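Local coordinates for Rab GDP dissociation inhibitor alpha (Naegleria fowleri, PDB 6C87), which probably binds prenylated, GDP-bound Rab GTPases, slows release of their nucleotide and helps extract them from membranes, at residues I85-I98 and Y415-V429. Residues are numbered along the deposited sequence; the frame is centred on the assembly and turned at random.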
loop_
_atom_site.group_PDB
_atom_site.type_symbol
_atom_site.label_atom_id
_atom_site.label_comp_id
_atom_site.label_asym_id
_atom_site.label_seq_id
_atom_site.Cartn_x
_atom_site.Cartn_y
_atom_site.Cartn_z
ATOM N N ILE A 85 11.698 24.991 22.656
ATOM C CA ILE A 85 10.781 23.853 22.687
ATOM C C ILE A 85 11.569 22.582 22.383
ATOM O O ILE A 85 11.556 22.088 21.246
ATOM C CB ILE A 85 9.606 24.055 21.720
ATOM C CG1 ILE A 85 8.893 25.379 22.034
ATOM C CG2 ILE A 85 8.643 22.881 21.828
ATOM C CD1 ILE A 85 7.688 25.695 21.147
ATOM N N PRO A 86 12.270 22.022 23.362
ATOM C CA PRO A 86 13.122 20.860 23.090
ATOM C C PRO A 86 12.338 19.555 23.083
ATOM O O PRO A 86 11.471 19.316 23.930
ATOM C CB PRO A 86 14.114 20.890 24.255
ATOM C CG PRO A 86 13.291 21.450 25.378
ATOM C CD PRO A 86 12.382 22.476 24.758
ATOM N N LYS A 87 12.669 18.694 22.119
ATOM C CA LYS A 87 12.066 17.372 22.014
ATOM C C LYS A 87 13.122 16.382 21.543
ATOM O O LYS A 87 13.985 16.714 20.724
ATOM C CB LYS A 87 10.867 17.354 21.046
ATOM C CG LYS A 87 9.663 18.192 21.472
ATOM C CD LYS A 87 8.667 18.335 20.311
ATOM C CE LYS A 87 7.414 19.126 20.702
ATOM N NZ LYS A 87 6.382 18.298 21.404
ATOM N N PHE A 88 13.057 15.171 22.072
ATOM C CA PHE A 88 13.941 14.104 21.642
ATOM C C PHE A 88 13.315 13.341 20.478
ATOM O O PHE A 88 12.095 13.338 20.288
ATOM C CB PHE A 88 14.220 13.143 22.799
ATOM C CG PHE A 88 15.094 13.720 23.874
ATOM C CD1 PHE A 88 16.133 14.582 23.557
ATOM C CD2 PHE A 88 14.875 13.401 25.201
ATOM C CE1 PHE A 88 16.941 15.103 24.547
ATOM C CE2 PHE A 88 15.680 13.922 26.196
ATOM C CZ PHE A 88 16.716 14.766 25.871
ATOM N N LEU A 89 14.164 12.691 19.691
ATOM C CA LEU A 89 13.689 11.837 18.615
ATOM C C LEU A 89 13.807 10.381 19.050
ATOM O O LEU A 89 14.880 9.936 19.474
ATOM C CB LEU A 89 14.479 12.063 17.324
ATOM C CG LEU A 89 14.414 13.427 16.630
ATOM C CD1 LEU A 89 15.484 14.398 17.164
ATOM C CD2 LEU A 89 14.509 13.262 15.121
ATOM N N MET A 90 12.704 9.644 18.940
ATOM C CA MET A 90 12.765 8.192 19.050
ATOM C C MET A 90 13.591 7.665 17.882
ATOM O O MET A 90 13.318 7.991 16.722
ATOM C CB MET A 90 11.355 7.604 19.059
ATOM C CG MET A 90 11.270 6.098 18.879
ATOM S SD MET A 90 11.954 5.136 20.248
ATOM C CE MET A 90 10.973 5.720 21.631
ATOM N N ALA A 91 14.587 6.832 18.200
ATOM C CA ALA A 91 15.694 6.550 17.287
ATOM C C ALA A 91 15.264 6.066 15.904
ATOM O O ALA A 91 15.911 6.403 14.905
ATOM C CB ALA A 91 16.633 5.531 17.924
ATOM N N ASN A 92 14.194 5.281 15.805
ATOM C CA ASN A 92 13.764 4.866 14.466
ATOM C C ASN A 92 12.286 5.165 14.240
ATOM O O ASN A 92 11.594 4.417 13.542
ATOM C CB ASN A 92 14.059 3.385 14.219
ATOM C CG ASN A 92 15.458 3.148 13.664
ATOM O OD1 ASN A 92 15.858 3.761 12.674
ATOM N ND2 ASN A 92 16.209 2.263 14.308
ATOM N N GLY A 93 11.797 6.247 14.846
ATOM C CA GLY A 93 10.406 6.628 14.795
ATOM C C GLY A 93 10.056 7.377 13.528
ATOM O O GLY A 93 10.822 7.437 12.565
ATOM N N LYS A 94 8.856 7.963 13.540
ATOM C CA LYS A 94 8.318 8.575 12.331
ATOM C C LYS A 94 9.160 9.761 11.879
ATOM O O LYS A 94 9.484 9.884 10.692
ATOM C CB LYS A 94 6.869 9.009 12.545
ATOM C CG LYS A 94 5.859 7.882 12.481
ATOM C CD LYS A 94 4.450 8.428 12.653
ATOM C CE LYS A 94 3.408 7.381 12.316
ATOM N NZ LYS A 94 2.092 7.722 12.914
ATOM N N LEU A 95 9.537 10.642 12.806
ATOM C CA LEU A 95 10.251 11.844 12.392
ATOM C C LEU A 95 11.604 11.501 11.786
ATOM O O LEU A 95 11.996 12.071 10.759
ATOM C CB LEU A 95 10.406 12.813 13.560
ATOM C CG LEU A 95 11.166 14.075 13.145
ATOM C CD1 LEU A 95 10.444 14.756 12.004
ATOM C CD2 LEU A 95 11.310 15.028 14.312
ATOM N N VAL A 96 12.328 10.566 12.400
ATOM C CA VAL A 96 13.608 10.141 11.842
ATOM C C VAL A 96 13.420 9.613 10.422
ATOM O O VAL A 96 14.253 9.852 9.536
ATOM C CB VAL A 96 14.263 9.092 12.762
ATOM C CG1 VAL A 96 15.414 8.399 12.056
ATOM C CG2 VAL A 96 14.743 9.745 14.052
ATOM N N LYS A 97 12.330 8.877 10.182
ATOM C CA LYS A 97 12.086 8.351 8.842
ATOM C C LYS A 97 11.719 9.458 7.861
ATOM O O LYS A 97 12.173 9.449 6.711
ATOM C CB LYS A 97 11.002 7.270 8.884
ATOM C CG LYS A 97 11.503 5.955 9.473
ATOM C CD LYS A 97 10.447 4.863 9.480
ATOM C CE LYS A 97 11.021 3.581 10.063
ATOM N NZ LYS A 97 10.112 2.419 9.887
ATOM N N ILE A 98 10.923 10.438 8.300
ATOM C CA ILE A 98 10.579 11.551 7.422
ATOM C C ILE A 98 11.817 12.377 7.096
ATOM O O ILE A 98 12.026 12.778 5.944
ATOM C CB ILE A 98 9.490 12.424 8.065
ATOM C CG1 ILE A 98 8.255 11.595 8.399
ATOM C CG2 ILE A 98 9.091 13.534 7.115
ATOM C CD1 ILE A 98 7.200 12.386 9.170
ATOM N N TYR A 415 3.148 23.201 19.061
ATOM C CA TYR A 415 3.840 22.058 19.633
ATOM C C TYR A 415 3.313 21.795 21.041
ATOM O O TYR A 415 3.214 22.713 21.862
ATOM C CB TYR A 415 5.348 22.297 19.632
ATOM C CG TYR A 415 5.869 22.482 18.232
ATOM C CD1 TYR A 415 5.944 21.409 17.359
ATOM C CD2 TYR A 415 6.265 23.732 17.774
ATOM C CE1 TYR A 415 6.403 21.570 16.064
ATOM C CE2 TYR A 415 6.733 23.903 16.486
ATOM C CZ TYR A 415 6.797 22.819 15.628
ATOM O OH TYR A 415 7.257 22.977 14.331
ATOM N N ASP A 416 2.966 20.538 21.310
ATOM C CA ASP A 416 2.457 20.164 22.618
ATOM C C ASP A 416 3.615 20.028 23.601
ATOM O O ASP A 416 4.791 20.203 23.252
ATOM C CB ASP A 416 1.606 18.894 22.513
ATOM C CG ASP A 416 2.399 17.656 22.068
ATOM O OD1 ASP A 416 3.638 17.601 22.221
ATOM O OD2 ASP A 416 1.764 16.728 21.522
ATOM N N ALA A 417 3.271 19.703 24.850
ATOM C CA ALA A 417 4.239 19.710 25.941
ATOM C C ALA A 417 5.214 18.537 25.899
ATOM O O ALA A 417 6.265 18.609 26.544
ATOM C CB ALA A 417 3.508 19.711 27.283
ATOM N N THR A 418 4.902 17.472 25.165
ATOM C CA THR A 418 5.762 16.297 25.162
ATOM C C THR A 418 7.177 16.654 24.723
ATOM O O THR A 418 7.396 17.547 23.896
ATOM C CB THR A 418 5.199 15.208 24.241
ATOM O OG1 THR A 418 5.312 15.619 22.869
ATOM C CG2 THR A 418 3.732 14.944 24.567
ATOM N N THR A 419 8.145 15.932 25.289
ATOM C CA THR A 419 9.552 16.073 24.945
ATOM C C THR A 419 10.015 14.976 23.986
ATOM O O THR A 419 11.181 14.571 24.013
ATOM C CB THR A 419 10.412 16.080 26.211
ATOM O OG1 THR A 419 10.005 15.010 27.073
ATOM C CG2 THR A 419 10.244 17.385 26.950
ATOM N N HIS A 420 9.110 14.471 23.153
ATOM C CA HIS A 420 9.465 13.624 22.024
ATOM C C HIS A 420 8.614 14.059 20.835
ATOM O O HIS A 420 7.645 14.807 20.985
ATOM C CB HIS A 420 9.310 12.131 22.353
ATOM C CG HIS A 420 8.063 11.793 23.107
ATOM N ND1 HIS A 420 6.838 11.645 22.492
ATOM C CD2 HIS A 420 7.852 11.562 24.426
ATOM C CE1 HIS A 420 5.928 11.334 23.398
ATOM N NE2 HIS A 420 6.516 11.280 24.580
ATOM N N PHE A 421 8.989 13.601 19.640
ATOM C CA PHE A 421 8.512 14.233 18.412
ATOM C C PHE A 421 7.361 13.521 17.712
ATOM O O PHE A 421 6.973 13.966 16.627
ATOM C CB PHE A 421 9.674 14.389 17.422
ATOM C CG PHE A 421 10.355 15.730 17.481
ATOM C CD1 PHE A 421 9.698 16.879 17.056
ATOM C CD2 PHE A 421 11.657 15.843 17.945
ATOM C CE1 PHE A 421 10.327 18.125 17.097
ATOM C CE2 PHE A 421 12.299 17.084 17.982
ATOM C CZ PHE A 421 11.626 18.229 17.563
ATOM N N GLU A 422 6.794 12.455 18.290
ATOM C CA GLU A 422 5.782 11.671 17.573
ATOM C C GLU A 422 4.578 12.518 17.159
ATOM O O GLU A 422 4.102 12.432 16.020
ATOM C CB GLU A 422 5.303 10.499 18.418
ATOM C CG GLU A 422 4.661 9.431 17.574
ATOM C CD GLU A 422 3.944 8.395 18.395
ATOM O OE1 GLU A 422 3.302 7.509 17.793
ATOM O OE2 GLU A 422 4.014 8.476 19.639
ATOM N N SER A 423 4.051 13.324 18.078
ATOM C CA SER A 423 2.868 14.105 17.740
ATOM C C SER A 423 3.192 15.162 16.686
ATOM O O SER A 423 2.348 15.475 15.835
ATOM C CB SER A 423 2.267 14.712 19.012
ATOM O OG SER A 423 3.089 15.722 19.556
ATOM N N CYS A 424 4.411 15.706 16.707
ATOM C CA CYS A 424 4.825 16.589 15.625
ATOM C C CYS A 424 4.899 15.842 14.291
ATOM O O CYS A 424 4.456 16.359 13.257
ATOM C CB CYS A 424 6.169 17.232 15.973
ATOM S SG CYS A 424 7.053 17.922 14.571
ATOM N N ALA A 425 5.434 14.614 14.298
ATOM C CA ALA A 425 5.510 13.821 13.069
ATOM C C ALA A 425 4.125 13.454 12.550
ATOM O O ALA A 425 3.889 13.467 11.333
ATOM C CB ALA A 425 6.343 12.559 13.301
ATOM N N VAL A 426 3.199 13.115 13.454
ATOM C CA VAL A 426 1.824 12.833 13.045
ATOM C C VAL A 426 1.207 14.063 12.381
ATOM O O VAL A 426 0.472 13.950 11.391
ATOM C CB VAL A 426 0.996 12.340 14.252
ATOM C CG1 VAL A 426 -0.482 12.335 13.942
ATOM C CG2 VAL A 426 1.436 10.938 14.659
ATOM N N ASP A 427 1.505 15.259 12.905
ATOM C CA ASP A 427 1.004 16.482 12.280
ATOM C C ASP A 427 1.600 16.691 10.888
ATOM O O ASP A 427 0.886 17.093 9.962
ATOM C CB ASP A 427 1.293 17.693 13.168
ATOM C CG ASP A 427 0.504 18.923 12.752
ATOM O OD1 ASP A 427 -0.595 18.752 12.182
ATOM O OD2 ASP A 427 0.972 20.057 12.997
ATOM N N ILE A 428 2.900 16.421 10.718
ATOM C CA ILE A 428 3.532 16.584 9.405
ATOM C C ILE A 428 2.896 15.649 8.386
ATOM O O ILE A 428 2.539 16.061 7.275
ATOM C CB ILE A 428 5.047 16.339 9.498
ATOM C CG1 ILE A 428 5.747 17.493 10.218
ATOM C CG2 ILE A 428 5.620 16.114 8.114
ATOM C CD1 ILE A 428 7.164 17.160 10.646
ATOM N N VAL A 429 2.752 14.369 8.753
ATOM C CA VAL A 429 2.155 13.384 7.855
ATOM C C VAL A 429 0.740 13.790 7.487
ATOM O O VAL A 429 0.332 13.698 6.321
ATOM C CB VAL A 429 2.166 11.989 8.501
ATOM C CG1 VAL A 429 1.311 11.032 7.672
ATOM C CG2 VAL A 429 3.591 11.480 8.633
HETATM O O HOH W 1 5.884 16.266 19.306
HETATM O O HOH W 2 10.067 10.730 18.396
#
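Lys87 runs over one face of the Phe421 ring and ends among the oxygens of residues 416-418. Its CB lies 3.5 Å from the ring centroid, a CH-pi contact 18° off the normal. The chain is extended as far as CE and bends at the last torsion (chi4 -82°), which brings NZ to those oxygens. There NZ forms a salt bridge with Asp416 OD1 (2.9 Å) and hydrogen bonds to Thr418 O (2.8 Å) and Asp416 O. NZ of the buried Lys87 thus has three protein oxygens and a water, shared with His420 O and Cys424 N, as partners. Asp416 is held by Thr418 OG1 at OD1 and Ser423 OG at OD2. Phe88 N donates a backbone hydrogen bond to Thr419 O (2.8 Å), part of a single Phe88-His420 beta bridge. The contact joins parts of the GDP dissociation inhibitor fold far apart in sequence: strand 89-90 with helix 94-102, and loop 415-421 with helix 422-436, which packs on helix 22-33. Leu95 CD2, placed by chi1 (179°) and chi2 together, covers the opposite face of Phe421, 3.8 Å from its centroid. Ala425 CB meets Lys94 CB (3.7 Å), and Ile98 CD1 touches Val429 CG2 (3.8 Å).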